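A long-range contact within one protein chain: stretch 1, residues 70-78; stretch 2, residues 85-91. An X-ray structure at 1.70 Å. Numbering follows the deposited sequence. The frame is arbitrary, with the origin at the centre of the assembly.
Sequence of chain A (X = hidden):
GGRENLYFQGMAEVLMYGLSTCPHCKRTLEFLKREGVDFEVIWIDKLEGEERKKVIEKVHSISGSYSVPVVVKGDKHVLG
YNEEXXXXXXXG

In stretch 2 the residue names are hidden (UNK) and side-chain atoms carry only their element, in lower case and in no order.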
# COMPACT_ATOMS: atom_id res chain seq x y z
N VAL A 70 3.76 0.07 -2.51
CA VAL A 70 3.01 -1.05 -3.10
C VAL A 70 1.53 -0.72 -3.01
O VAL A 70 1.03 -0.28 -1.96
CB VAL A 70 3.31 -2.40 -2.41
CG1 VAL A 70 2.36 -3.55 -2.92
CG2 VAL A 70 4.77 -2.74 -2.63
N VAL A 71 0.86 -0.85 -4.12
CA VAL A 71 -0.60 -0.65 -4.16
C VAL A 71 -1.22 -1.98 -4.59
O VAL A 71 -0.84 -2.57 -5.58
CB VAL A 71 -1.05 0.49 -5.09
CG1 VAL A 71 -2.59 0.65 -5.08
CG2 VAL A 71 -0.40 1.82 -4.66
N VAL A 72 -2.19 -2.39 -3.79
CA VAL A 72 -2.83 -3.69 -3.92
C VAL A 72 -4.30 -3.51 -4.19
O VAL A 72 -4.99 -2.73 -3.49
CB VAL A 72 -2.69 -4.57 -2.66
CG1 VAL A 72 -3.30 -6.00 -2.96
CG2 VAL A 72 -1.22 -4.62 -2.23
N LYS A 73 -4.78 -4.20 -5.21
CA LYS A 73 -6.26 -4.30 -5.47
C LYS A 73 -6.58 -5.73 -5.79
O LYS A 73 -6.16 -6.22 -6.85
CB LYS A 73 -6.67 -3.42 -6.64
CG LYS A 73 -8.18 -3.34 -6.83
CD LYS A 73 -8.62 -2.57 -8.04
CE LYS A 73 -10.11 -2.80 -8.28
NZ LYS A 73 -10.68 -1.60 -8.94
N GLY A 74 -7.34 -6.40 -4.92
CA GLY A 74 -7.67 -7.83 -5.11
C GLY A 74 -6.38 -8.64 -5.06
O GLY A 74 -5.58 -8.44 -4.15
N ASP A 75 -6.15 -9.45 -6.10
CA ASP A 75 -4.95 -10.26 -6.22
C ASP A 75 -3.85 -9.64 -7.02
O ASP A 75 -2.81 -10.28 -7.19
CB ASP A 75 -5.28 -11.64 -6.75
CG ASP A 75 -6.18 -12.41 -5.81
OD1 ASP A 75 -6.12 -12.16 -4.55
OD2 ASP A 75 -6.93 -13.25 -6.33
N LYS A 76 -4.02 -8.37 -7.44
CA LYS A 76 -3.03 -7.69 -8.27
C LYS A 76 -2.35 -6.60 -7.46
O LYS A 76 -2.85 -6.18 -6.44
CB LYS A 76 -3.67 -7.13 -9.53
CG LYS A 76 -4.14 -8.23 -10.47
CD LYS A 76 -4.48 -7.75 -11.84
CE LYS A 76 -3.24 -7.15 -12.56
NZ LYS A 76 -2.31 -8.20 -13.13
N HIS A 77 -1.14 -6.20 -7.87
CA HIS A 77 -0.45 -5.13 -7.20
C HIS A 77 0.43 -4.38 -8.19
O HIS A 77 0.70 -4.85 -9.29
CB HIS A 77 0.41 -5.65 -6.03
CG HIS A 77 1.63 -6.44 -6.46
ND1 HIS A 77 1.59 -7.79 -6.76
CD2 HIS A 77 2.91 -6.04 -6.69
CE1 HIS A 77 2.79 -8.20 -7.14
NE2 HIS A 77 3.61 -7.16 -7.11
N VAL A 78 0.82 -3.18 -7.79
CA VAL A 78 1.86 -2.42 -8.49
C VAL A 78 2.93 -2.06 -7.46
O VAL A 78 2.62 -1.56 -6.37
CB VAL A 78 1.25 -1.18 -9.23
CG1 VAL A 78 2.39 -0.19 -9.70
CG2 VAL A 78 0.32 -1.64 -10.39
N UNK A 85 0.74 1.85 -14.98
CA UNK A 85 0.45 0.63 -14.25
C UNK A 85 -0.59 0.85 -13.16
O UNK A 85 -1.47 0.02 -12.96
c UNK A 85 3.63 -1.63 -14.00
n UNK A 85 6.13 -1.73 -13.25
c UNK A 85 1.72 0.04 -13.65
c UNK A 85 2.61 -0.69 -14.69
c UNK A 85 4.85 -0.85 -13.50
N UNK A 86 -0.52 2.00 -12.47
CA UNK A 86 -1.52 2.31 -11.46
C UNK A 86 -2.92 2.52 -12.09
O UNK A 86 -3.88 2.03 -11.57
c UNK A 86 0.12 3.32 -9.66
c UNK A 86 -0.30 2.46 -8.51
c UNK A 86 -1.09 3.52 -10.60
c UNK A 86 0.76 4.65 -9.11
N UNK A 87 -3.01 3.24 -13.21
CA UNK A 87 -4.29 3.43 -13.90
C UNK A 87 -4.85 2.09 -14.34
O UNK A 87 -5.96 1.78 -14.02
c UNK A 87 -2.90 8.02 -15.59
c UNK A 87 -3.40 6.60 -16.01
n UNK A 87 -2.72 9.02 -16.68
c UNK A 87 -3.84 5.79 -14.76
c UNK A 87 -4.13 4.34 -15.13
N UNK A 88 -4.02 1.22 -14.92
CA UNK A 88 -4.46 -0.13 -15.26
C UNK A 88 -4.97 -0.95 -14.04
O UNK A 88 -6.01 -1.63 -14.11
c UNK A 88 -5.05 -2.41 -16.95
o UNK A 88 -5.89 -3.21 -16.41
c UNK A 88 -3.32 -0.86 -15.98
o UNK A 88 -5.29 -1.73 -17.98
c UNK A 88 -3.67 -2.27 -16.33
N UNK A 89 -4.24 -0.90 -12.93
CA UNK A 89 -4.63 -1.60 -11.72
C UNK A 89 -6.01 -1.13 -11.25
O UNK A 89 -6.87 -1.94 -10.95
c UNK A 89 -3.75 -3.58 -9.36
c UNK A 89 -3.62 -1.38 -10.58
c UNK A 89 -3.89 -2.08 -9.24
c UNK A 89 -2.95 -1.56 -8.19
N UNK A 90 -6.21 0.19 -11.19
CA UNK A 90 -7.41 0.78 -10.56
C UNK A 90 -8.59 0.66 -11.54
O UNK A 90 -9.72 0.38 -11.12
c UNK A 90 -6.05 2.37 -9.00
c UNK A 90 -8.40 2.98 -9.51
c UNK A 90 -7.13 2.31 -10.07
c UNK A 90 -6.29 1.45 -7.92
N UNK A 91 -8.33 0.82 -12.82
CA UNK A 91 -9.44 0.98 -13.78
C UNK A 91 -9.77 -0.35 -14.44
O UNK A 91 -10.96 -0.65 -14.70
c UNK A 91 -8.11 4.32 -15.41
n UNK A 91 -7.17 7.83 -14.77
c UNK A 91 -9.10 2.02 -14.86
c UNK A 91 -7.39 6.70 -15.46
c UNK A 91 -8.64 3.39 -14.32
n UNK A 91 -7.82 5.62 -14.81
n UNK A 91 -7.17 6.67 -16.76

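Stretch 1 is a β-hairpin whose strands, 70-73 and 76-78, are joined by a type II' turn from Lys73 to Lys76; Val71 and Val78 pair through two backbone hydrogen bonds, and the CA-to-CB bonds of both valines point toward the helix formed by stretch 2.

Position 85 carries four carbons in a row ending in a nitrogen, an unbranched chain whose first carbon touches Val78. This is Lys85. Lys85 CB lies 3.9 Å from Val78 CG2, and the same methyl, Val78 CG2, sits 3.5 Å from the backbone Lys85 O, so the valine packs against the start of the chain and the helix backbone while the amino group extends past them.

At position 86 there are four carbons, forked at the second, with no heteroatom. One terminal carbon approaches both Val71 and Val78. The fork one carbon beyond CB makes this Leu86. Its CA-to-CB bond points sideways, but the m,t rotamer brings Leu86 CD2 to 3.9 Å from Val71 CG2 and 4.0 Å from Val78 CG1.

Position 87 again has four carbons in a row and a terminal nitrogen. It is out of reach of the hairpin, and is Lys87.

Three carbons, the third bearing two oxygens, describe a carboxylate at position 88 that makes no contact with stretch 1. This is Glu88.

Position 89 shows four carbons forked at the second, both tips against the hairpin: Leu89. Leu89 CD2 is 3.8 Å from Val71 CG1 and 3.9 Å from Val78 CG2, whereas Leu89 CD1 lies 3.6 Å from Lys76 CB and 4.0 Å from Lys73 CB. The t,p rotamer thus spreads the fork over both strands.

At position 90 four carbons fork at the first, one arm being two carbons long; the backbone O, rather than this side chain, makes the contact, accepting from Lys73. The residue is Ile90. Ile90 CD1 comes no nearer than 4.6 Å, to Lys73 CD, while Lys73 NZ donates a hydrogen bond to Ile90 O at 3.1 Å.

Position 91 has three carbons, a nitrogen, and a carbon carrying two more nitrogens, a guanidinium without contact to stretch 1. This is Arg91; its CA-to-CB bond points away, and its NE and NH2 are hydrogen-bonded elsewhere in the structure.

The contact is therefore chiefly apolar. The helix runs at 23° to strand 70-73, and Leu86 and Leu89, three residues apart, meet the paired valines, with Leu89 covered most extensively. At the hairpin's turn end, the extended Lys73 runs its aliphatic chain along the helix, Lys73 CD 3.5 Å from Leu89 O, before its amine bonds to the Ile90 carbonyl, adding one polar tie to the packed core.

Stretch 2 85-91: KLKELIR
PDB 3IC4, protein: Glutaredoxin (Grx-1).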